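Local structure of type 4 fimbrial biogenesis protein PilY1 (Pseudomonas aeruginosa, 3HX6) at residues A[201-206]-A[280-285]; A[257-260]-A[266-269]; A[308-313]-A[371-376]; A[333-338]-A[344-349]. The protein primes type IV pilus assembly, takes part in adhesion to host cells and, apparently through calcium binding and release, regulates pilus retraction and twitching motility. The protein carries 3 engineered substitutions. All coordinates share one frame; numbering follows the deposited sequence.

Contact 1: A[201-206]-A[280-285]; sequences ARLHNG and FDLIAG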
# COMPACT_ATOMS: atom_id res chain seq x y z
N ALA A 201 17.10 -11.45 13.69
CA ALA A 201 16.18 -12.55 13.48
C ALA A 201 16.07 -13.52 14.64
O ALA A 201 16.89 -13.52 15.55
CB ALA A 201 16.57 -13.31 12.21
N ARG A 202 15.03 -14.33 14.58
CA ARG A 202 14.78 -15.34 15.59
C ARG A 202 15.52 -16.59 15.14
O ARG A 202 15.39 -17.01 13.98
CB ARG A 202 13.28 -15.63 15.69
CG ARG A 202 12.93 -16.74 16.66
CD ARG A 202 13.36 -16.41 18.07
NE ARG A 202 12.43 -16.98 19.04
CZ ARG A 202 12.24 -18.28 19.24
NH1 ARG A 202 12.92 -19.17 18.52
NH2 ARG A 202 11.35 -18.68 20.13
N LEU A 203 16.28 -17.19 16.04
CA LEU A 203 17.03 -18.39 15.70
C LEU A 203 16.55 -19.61 16.47
O LEU A 203 15.77 -19.50 17.43
CB LEU A 203 18.53 -18.18 15.95
CG LEU A 203 19.17 -16.95 15.28
CD1 LEU A 203 20.67 -16.91 15.57
CD2 LEU A 203 18.92 -16.99 13.80
N HIS A 204 17.02 -20.77 16.04
CA HIS A 204 16.63 -22.02 16.65
C HIS A 204 17.17 -22.23 18.07
O HIS A 204 16.92 -23.26 18.67
CB HIS A 204 17.05 -23.19 15.75
CG HIS A 204 16.11 -23.41 14.60
ND1 HIS A 204 14.86 -23.98 14.77
CD2 HIS A 204 16.22 -23.12 13.28
CE1 HIS A 204 14.24 -24.02 13.60
NE2 HIS A 204 15.04 -23.50 12.68
N ASN A 205 17.90 -21.25 18.60
CA ASN A 205 18.40 -21.38 19.97
C ASN A 205 17.37 -20.77 20.91
O ASN A 205 17.63 -20.54 22.08
CB ASN A 205 19.77 -20.70 20.13
CG ASN A 205 19.68 -19.20 20.17
OD1 ASN A 205 18.92 -18.59 19.42
ND2 ASN A 205 20.48 -18.58 21.03
N GLY A 206 16.18 -20.51 20.35
CA GLY A 206 15.07 -19.95 21.10
C GLY A 206 15.05 -18.45 21.31
O GLY A 206 14.12 -17.92 21.92
N PHE A 280 25.65 -21.10 6.12
CA PHE A 280 25.80 -21.56 7.49
C PHE A 280 24.50 -22.25 7.87
O PHE A 280 23.43 -21.76 7.54
CB PHE A 280 26.03 -20.36 8.42
CG PHE A 280 27.24 -19.53 8.05
CD1 PHE A 280 28.46 -19.73 8.69
CD2 PHE A 280 27.15 -18.53 7.07
CE1 PHE A 280 29.58 -18.96 8.35
CE2 PHE A 280 28.26 -17.76 6.73
CZ PHE A 280 29.48 -17.97 7.37
N ASP A 281 24.62 -23.40 8.53
CA ASP A 281 23.45 -24.14 8.97
C ASP A 281 23.11 -23.60 10.35
O ASP A 281 23.93 -23.69 11.27
CB ASP A 281 23.75 -25.63 9.09
CG ASP A 281 23.93 -26.31 7.74
OD1 ASP A 281 24.30 -27.51 7.73
OD2 ASP A 281 23.71 -25.66 6.69
N LEU A 282 21.93 -23.02 10.50
CA LEU A 282 21.52 -22.49 11.79
C LEU A 282 20.44 -23.40 12.37
O LEU A 282 19.44 -22.94 12.91
CB LEU A 282 21.00 -21.05 11.65
CG LEU A 282 21.98 -20.05 11.02
CD1 LEU A 282 21.39 -18.63 11.08
CD2 LEU A 282 23.33 -20.10 11.75
N ILE A 283 20.66 -24.71 12.24
CA ILE A 283 19.76 -25.74 12.76
C ILE A 283 20.61 -26.81 13.45
O ILE A 283 21.82 -26.87 13.25
CB ILE A 283 18.93 -26.41 11.64
CG1 ILE A 283 19.86 -26.94 10.56
CG2 ILE A 283 17.92 -25.42 11.07
CD1 ILE A 283 19.16 -27.76 9.49
N ALA A 284 19.97 -27.65 14.26
CA ALA A 284 20.68 -28.70 14.98
C ALA A 284 21.36 -29.73 14.09
O ALA A 284 21.01 -29.90 12.92
CB ALA A 284 19.73 -29.39 15.94
N GLY A 285 22.35 -30.43 14.66
CA GLY A 285 23.07 -31.46 13.93
C GLY A 285 22.12 -32.52 13.41
O GLY A 285 22.05 -32.76 12.20
O HOH W 1 18.41 -20.57 13.81
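H204 and I283 mark the closest backbone approach, their CA atoms 6.2 Å apart, where the type I turn L203–G206 faces the chain leaving strand 276-281; no direct backbone bond spans the gap. A single water does so instead: it accepts from H204 N at 2.6 Å and donates to L282 O at 2.7 Å. The same carbonyl lies at the edge of the H204 imidazole, near its plane, with L282 O 3.2 Å from H204 CD2, so L282 O meets both the water and a polarised ring C-H. Beside the ring, the I283 methyl CG2 sits 3.6 Å from H204 CD2; the two side chains run alongside one another in the same direction. With its CG opposite the carbonyl carbon (chi1 -79°), H204 sends its ring past this methyl. Both ring nitrogens are engaged outside the two segments, ND1 by D298 and NE2 by the calcium ligand D266, which together fix the ring's rotation. On the other side of the water, one methyl of each leucine closes the apolar part, L203 CD2 lying 4.0 Å from L282 CD1; I227 of strand 223-229 packs on both residues. The contact joins strand ends of two successive four-stranded antiparallel sheets, an inter-blade contact of the beta-propeller, and H204 makes it a second-shell element of the calcium site.

Contact 2: A[257-260]-A[266-269]; sequences ADNN and DYAY. With CA (calcium ion), chain C.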
# COMPACT_ATOMS: atom_id res chain seq x y z
N ALA A 257 17.79 -17.30 5.75
CA ALA A 257 16.77 -18.05 5.02
C ALA A 257 15.89 -18.80 6.01
O ALA A 257 16.38 -19.41 6.96
CB ALA A 257 17.43 -19.04 4.06
N ASP A 258 14.59 -18.75 5.75
CA ASP A 258 13.57 -19.41 6.56
C ASP A 258 12.80 -20.27 5.57
O ASP A 258 11.89 -19.80 4.90
CB ASP A 258 12.66 -18.36 7.20
CG ASP A 258 11.42 -18.97 7.83
OD1 ASP A 258 11.38 -20.19 8.03
OD2 ASP A 258 10.48 -18.20 8.14
N ASN A 259 13.17 -21.54 5.47
CA ASN A 259 12.55 -22.42 4.50
C ASN A 259 11.28 -23.18 4.85
O ASN A 259 10.89 -24.10 4.13
CB ASN A 259 13.61 -23.38 3.96
CG ASN A 259 14.73 -22.65 3.24
OD1 ASN A 259 14.61 -21.46 2.95
ND2 ASN A 259 15.81 -23.36 2.94
N ASN A 260 10.62 -22.79 5.94
CA ASN A 260 9.36 -23.44 6.30
C ASN A 260 8.40 -22.36 6.77
O ASN A 260 7.44 -22.62 7.49
CB ASN A 260 9.58 -24.49 7.40
CG ASN A 260 10.06 -23.90 8.71
OD1 ASN A 260 10.93 -23.04 8.73
ND2 ASN A 260 9.50 -24.38 9.81
N ASP A 266 16.70 -20.52 9.33
CA ASP A 266 17.26 -21.86 9.22
C ASP A 266 18.68 -21.89 8.68
O ASP A 266 19.49 -22.72 9.11
CB ASP A 266 16.35 -22.72 8.35
CG ASP A 266 14.92 -22.71 8.83
OD1 ASP A 266 14.70 -23.07 10.01
OD2 ASP A 266 14.03 -22.36 8.04
N TYR A 267 18.97 -21.00 7.74
CA TYR A 267 20.30 -20.90 7.14
C TYR A 267 20.67 -19.43 7.01
O TYR A 267 19.81 -18.55 7.10
CB TYR A 267 20.32 -21.46 5.71
CG TYR A 267 19.93 -22.91 5.55
CD1 TYR A 267 20.79 -23.93 5.94
CD2 TYR A 267 18.72 -23.26 4.95
CE1 TYR A 267 20.46 -25.27 5.74
CE2 TYR A 267 18.38 -24.58 4.74
CZ TYR A 267 19.25 -25.58 5.13
OH TYR A 267 18.90 -26.89 4.92
N ALA A 268 21.95 -19.18 6.78
CA ALA A 268 22.44 -17.83 6.58
C ALA A 268 23.40 -17.94 5.41
O ALA A 268 24.14 -18.92 5.31
CB ALA A 268 23.17 -17.31 7.83
N TYR A 269 23.36 -16.96 4.52
CA TYR A 269 24.25 -16.93 3.37
C TYR A 269 25.00 -15.60 3.42
O TYR A 269 24.40 -14.56 3.69
CB TYR A 269 23.47 -17.00 2.06
CG TYR A 269 22.76 -18.31 1.80
CD1 TYR A 269 21.52 -18.58 2.37
CD2 TYR A 269 23.30 -19.25 0.93
CE1 TYR A 269 20.82 -19.76 2.07
CE2 TYR A 269 22.63 -20.43 0.63
CZ TYR A 269 21.39 -20.68 1.19
OH TYR A 269 20.69 -21.82 0.86
CA CA C . 12.35 -21.84 9.78
O HOH W 2 17.82 -21.71 1.64
O HOH W 3 12.13 -23.22 11.73
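D266 reaches across to the 257-260 segment and can be followed outward from its CB, which lies 3.6 Å from A257 O. Its CG stands opposite the carbonyl carbon (chi1 -54°), and this turns the carboxylate onto the calcium ion, which both oxygens bind: D266 OD1 at 2.7 Å and D266 OD2 at 2.5 Å. H204 also holds OD1 from the neighbouring blade. OD2 takes the backbone N-H of N259 at 2.8 Å, nearly in line with its own C-O bond although the angle at hydrogen is only 136°. D258 OD1 and N260 OD1 join the ion, the latter at 2.1 Å, their flat groups turned well out of the D266 carboxylate plane. D262, V264 O and a water complete the shell, so mutually close oxygens are held together by the metal they share. Behind the site, A257 O accepts from both D266 N and Y267 N, at 2.6 Å and 3.1 Å, the signature of a classic beta bulge at the start of the strand. N259 ND2 approaches the edge of the Y267 ring, 3.4 Å from Y267 CE2, while donating to T376 O. The calcium loop thus links neighbouring strands 251-257 and 267-272 of one antiparallel sheet; strand 276-281 lies next to 267-272, and L334 of strand 333-336 packs on A257 and Y269.

Contact 3: A[308-313]-A[371-376]; sequences VSFGGQ and IWDQQT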
# COMPACT_ATOMS: atom_id res chain seq x y z
N VAL A 308 29.27 -24.01 9.71
CA VAL A 308 29.42 -23.56 8.34
C VAL A 308 28.89 -24.76 7.56
O VAL A 308 29.19 -25.90 7.90
CB VAL A 308 30.89 -23.33 7.96
CG1 VAL A 308 30.96 -22.78 6.54
CG2 VAL A 308 31.55 -22.39 8.94
N SER A 309 28.09 -24.50 6.53
CA SER A 309 27.50 -25.56 5.73
C SER A 309 28.51 -26.25 4.83
O SER A 309 29.65 -25.83 4.71
CB SER A 309 26.37 -25.00 4.86
OG SER A 309 25.41 -24.28 5.63
N PHE A 310 28.07 -27.34 4.19
CA PHE A 310 28.90 -28.05 3.23
C PHE A 310 30.27 -28.45 3.77
O PHE A 310 31.25 -28.48 3.03
CB PHE A 310 29.08 -27.15 2.00
CG PHE A 310 27.80 -26.50 1.54
CD1 PHE A 310 27.78 -25.18 1.12
CD2 PHE A 310 26.60 -27.22 1.52
CE1 PHE A 310 26.60 -24.58 0.69
CE2 PHE A 310 25.41 -26.63 1.09
CZ PHE A 310 25.41 -25.31 0.68
N GLY A 311 30.33 -28.76 5.06
CA GLY A 311 31.58 -29.17 5.67
C GLY A 311 32.66 -28.11 5.70
O GLY A 311 33.83 -28.41 5.93
N GLY A 312 32.29 -26.85 5.47
CA GLY A 312 33.29 -25.80 5.48
C GLY A 312 33.64 -25.32 4.08
O GLY A 312 34.47 -24.44 3.91
N GLN A 313 33.01 -25.93 3.08
CA GLN A 313 33.23 -25.55 1.70
C GLN A 313 32.23 -24.44 1.36
O GLN A 313 31.07 -24.51 1.76
CB GLN A 313 32.98 -26.73 0.76
CG GLN A 313 33.29 -26.44 -0.71
CD GLN A 313 32.72 -27.51 -1.64
OE1 GLN A 313 32.37 -28.61 -1.20
NE2 GLN A 313 32.65 -27.19 -2.93
N ILE A 371 23.52 -18.76 -8.18
CA ILE A 371 23.98 -20.13 -7.95
C ILE A 371 22.92 -21.04 -7.34
O ILE A 371 22.27 -20.69 -6.35
CB ILE A 371 25.21 -20.15 -7.02
CG1 ILE A 371 26.33 -19.29 -7.61
CG2 ILE A 371 25.68 -21.59 -6.81
CD1 ILE A 371 26.82 -19.75 -8.97
N TRP A 372 22.76 -22.22 -7.91
CA TRP A 372 21.77 -23.16 -7.41
C TRP A 372 22.22 -23.92 -6.17
O TRP A 372 23.19 -24.67 -6.22
CB TRP A 372 21.41 -24.16 -8.50
CG TRP A 372 20.22 -25.03 -8.20
CD1 TRP A 372 19.38 -24.94 -7.13
CD2 TRP A 372 19.71 -26.08 -9.03
NE1 TRP A 372 18.38 -25.86 -7.24
CE2 TRP A 372 18.55 -26.58 -8.39
CE3 TRP A 372 20.12 -26.65 -10.24
CZ2 TRP A 372 17.79 -27.62 -8.94
CZ3 TRP A 372 19.36 -27.69 -10.78
CH2 TRP A 372 18.20 -28.17 -10.13
N ASP A 373 21.54 -23.70 -5.05
CA ASP A 373 21.84 -24.44 -3.82
C ASP A 373 20.73 -25.49 -3.83
O ASP A 373 19.58 -25.17 -3.60
CB ASP A 373 21.69 -23.55 -2.59
CG ASP A 373 22.03 -24.28 -1.30
OD1 ASP A 373 22.19 -25.52 -1.35
OD2 ASP A 373 22.14 -23.62 -0.24
N GLN A 374 21.08 -26.74 -4.11
CA GLN A 374 20.08 -27.81 -4.19
C GLN A 374 19.82 -28.54 -2.88
O GLN A 374 19.00 -29.46 -2.83
CB GLN A 374 20.49 -28.84 -5.24
CG GLN A 374 20.98 -28.25 -6.54
CD GLN A 374 21.16 -29.32 -7.59
OE1 GLN A 374 22.00 -29.20 -8.48
NE2 GLN A 374 20.36 -30.38 -7.51
N GLN A 375 20.52 -28.14 -1.82
CA GLN A 375 20.38 -28.81 -0.53
C GLN A 375 19.84 -27.86 0.53
O GLN A 375 20.51 -27.57 1.50
CB GLN A 375 21.75 -29.34 -0.09
CG GLN A 375 22.42 -30.20 -1.14
CD GLN A 375 23.82 -30.62 -0.72
OE1 GLN A 375 24.77 -29.84 -0.80
NE2 GLN A 375 23.95 -31.86 -0.27
N THR A 376 18.61 -27.40 0.33
CA THR A 376 17.99 -26.44 1.24
C THR A 376 16.80 -26.99 2.01
O THR A 376 15.97 -26.23 2.51
CB THR A 376 17.52 -25.20 0.45
OG1 THR A 376 16.54 -25.60 -0.51
CG2 THR A 376 18.70 -24.55 -0.28
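F310 points the far end of its ring at D373, whose carboxylate plane is turned 71° from the ring plane. D373 OD2 lies at the ring edge, near its plane, 3.8 Å from F310 CZ, so the carboxylate meets the rim of the phenyl group, not a face. One face is instead occupied by the neighbouring S309, whose CB stands 3.8 Å above the ring centre. Q375 comes obliquely to the ring beside CE2 and CD2, its amide plane almost parallel to the ring. D373 has its CG opposite the backbone N (chi1 -178°), a setting that carries the carboxylate toward F310 and also lets OD1 take the backbone N-H of Q375. That bond, 3.1 Å from Q375 N to D373 OD1, closes an Asx turn as strand 367-373 ends, with the donor 37° out of the carboxylate plane. OD2 is gripped from outside the segments by R279 in a salt bridge and by the Y269 hydroxyl. Ring C-H groups with slight positive character facing carboxylate oxygens would be a weakly favourable electrostatic contact. The charge itself is probably balanced chiefly by R279, the ring rim adding only weak contacts where strands 307-317 and 367-373 come together.

Contact 4: A[333-338]-A[344-349]; sequences SLVRHP and IVIFGT
I344 N donates to V335 O at 2.7 Å, an almost straight bond with an angle of 172° at hydrogen, and V335 N returns a longer one of 3.1 Å to I344 O. S333 and I346 form the second hydrogen-bonded pair, also reciprocal, with S333 N to I346 O and I346 N to S333 O both at 2.7 Å. Between them L334 and V345 make the non-hydrogen-bonded pair, while L334 CA leans a C-H toward I344 O. Alternation of the pairs and an axis angle of 153° show antiparallel pairing, and the short connection between 338 and 344 makes it a beta hairpin.

Side chains sort to two faces. On one, L334 lies alongside V345, and its CD2 touches both valine methyls, 3.7 Å from V345 CG2 and from V345 CG1; Y269 of strand 267-272 packs on both residues. On the other, V335 and I346 meet at an oblique angle, V335 CG2 lying 3.9 Å from I346 CD1. Toward the hairpin loop, I344 sends CG1 opposite its carbonyl carbon (chi1 -65°), carrying the chain end to H337 and P338: I344 CG1 is 3.8 Å from H337 CD2, and I344 CD1 meets the proline CD across nearly a right angle. The H337 ring is positioned further by a hydrogen bond between ND1 and T339 N, and by stacking on W372. Chemically, the four direct bonds satisfy the paired peptide groups within the hairpin, so what remains across the contact is apolar: methyls on both faces, the P338 ring and a carbon of the H337 imidazole.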
# COMPACT_ATOMS: atom_id res chain seq x y z
N SER A 333 20.59 -12.71 -2.16
CA SER A 333 19.14 -12.72 -2.20
C SER A 333 18.81 -14.14 -2.61
O SER A 333 19.58 -14.76 -3.33
CB SER A 333 18.59 -11.74 -3.25
OG SER A 333 18.56 -10.42 -2.73
N LEU A 334 17.68 -14.66 -2.15
CA LEU A 334 17.31 -16.04 -2.46
C LEU A 334 15.98 -16.14 -3.18
O LEU A 334 15.02 -15.47 -2.82
CB LEU A 334 17.24 -16.86 -1.16
CG LEU A 334 18.48 -16.83 -0.27
CD1 LEU A 334 18.18 -17.51 1.05
CD2 LEU A 334 19.64 -17.51 -0.97
N VAL A 335 15.94 -16.99 -4.21
CA VAL A 335 14.71 -17.20 -4.97
C VAL A 335 14.54 -18.70 -5.13
O VAL A 335 15.48 -19.40 -5.49
CB VAL A 335 14.77 -16.53 -6.37
CG1 VAL A 335 13.46 -16.74 -7.10
CG2 VAL A 335 15.06 -15.04 -6.24
N ARG A 336 13.34 -19.22 -4.84
CA ARG A 336 13.10 -20.65 -4.98
C ARG A 336 13.36 -21.06 -6.43
O ARG A 336 12.91 -20.40 -7.36
CB ARG A 336 11.66 -21.00 -4.60
CG ARG A 336 11.44 -22.51 -4.44
CD ARG A 336 9.96 -22.87 -4.31
NE ARG A 336 9.36 -22.40 -3.06
CZ ARG A 336 9.56 -22.96 -1.87
NH1 ARG A 336 10.36 -24.01 -1.74
NH2 ARG A 336 8.96 -22.46 -0.80
N HIS A 337 14.09 -22.15 -6.61
CA HIS A 337 14.37 -22.63 -7.96
C HIS A 337 13.06 -22.98 -8.68
O HIS A 337 12.09 -23.41 -8.05
CB HIS A 337 15.29 -23.84 -7.88
CG HIS A 337 15.86 -24.26 -9.20
ND1 HIS A 337 15.15 -25.03 -10.10
CD2 HIS A 337 17.05 -24.00 -9.78
CE1 HIS A 337 15.90 -25.23 -11.18
NE2 HIS A 337 17.05 -24.61 -11.01
N PRO A 338 13.01 -22.78 -10.01
CA PRO A 338 11.80 -23.09 -10.79
C PRO A 338 11.26 -24.50 -10.60
O PRO A 338 10.05 -24.72 -10.69
CB PRO A 338 12.25 -22.84 -12.23
CG PRO A 338 13.23 -21.72 -12.07
CD PRO A 338 14.03 -22.14 -10.85
N ILE A 344 17.93 -20.54 -5.71
CA ILE A 344 18.93 -19.88 -6.50
C ILE A 344 19.45 -18.77 -5.60
O ILE A 344 18.70 -17.91 -5.16
CB ILE A 344 18.33 -19.29 -7.80
CG1 ILE A 344 17.84 -20.43 -8.69
CG2 ILE A 344 19.39 -18.44 -8.53
CD1 ILE A 344 17.11 -19.98 -9.95
N VAL A 345 20.74 -18.83 -5.29
CA VAL A 345 21.37 -17.83 -4.43
C VAL A 345 21.96 -16.75 -5.32
O VAL A 345 22.86 -17.00 -6.12
CB VAL A 345 22.48 -18.47 -3.58
CG1 VAL A 345 23.02 -17.46 -2.58
CG2 VAL A 345 21.93 -19.70 -2.86
N ILE A 346 21.44 -15.53 -5.19
CA ILE A 346 21.90 -14.42 -6.02
C ILE A 346 22.80 -13.48 -5.23
O ILE A 346 22.46 -13.05 -4.13
CB ILE A 346 20.70 -13.64 -6.59
CG1 ILE A 346 19.78 -14.61 -7.35
CG2 ILE A 346 21.18 -12.51 -7.49
CD1 ILE A 346 18.48 -14.00 -7.83
N PHE A 347 23.97 -13.17 -5.79
CA PHE A 347 24.91 -12.26 -5.14
C PHE A 347 25.77 -11.55 -6.17
O PHE A 347 26.05 -12.10 -7.24
CB PHE A 347 25.80 -13.03 -4.14
CG PHE A 347 26.46 -14.24 -4.73
CD1 PHE A 347 25.75 -15.42 -4.92
CD2 PHE A 347 27.80 -14.20 -5.12
CE1 PHE A 347 26.37 -16.55 -5.47
CE2 PHE A 347 28.42 -15.32 -5.67
CZ PHE A 347 27.70 -16.50 -5.85
N GLY A 348 26.16 -10.33 -5.85
CA GLY A 348 26.99 -9.55 -6.76
C GLY A 348 28.29 -9.19 -6.08
O GLY A 348 28.39 -9.19 -4.85
N THR A 349 29.31 -8.85 -6.88
CA THR A 349 30.60 -8.54 -6.30
C THR A 349 30.91 -7.05 -6.31
O THR A 349 30.34 -6.28 -7.08
CB THR A 349 31.71 -9.32 -7.02
OG1 THR A 349 31.80 -8.89 -8.38
CG2 THR A 349 31.40 -10.82 -7.00

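Overall arrangement
Contact 2 holds the calcium ion, about 11 Å from the L334 side chain of contact 4. Contact 1 lies about 9 Å, centre to centre, from contact 2 and supplies a second-shell residue: H204 NE2 is 2.7 Å from D266 OD1. Contact 2 joins contact 3, about 12 Å away between centres, through Y269 OH and D373 OD2 at 2.6 Å. It meets contact 4 by packing, A257 CB lying 3.5 Å from L334 CD1. Contacts 3 and 4 share a sheet, with V345 N 2.6 Å from I371 O, whereas contacts 1 and 3 meet where D281 OD2 approaches S309 OG. Only contacts 1 and 4 do not touch, nearest atoms about 9 Å apart.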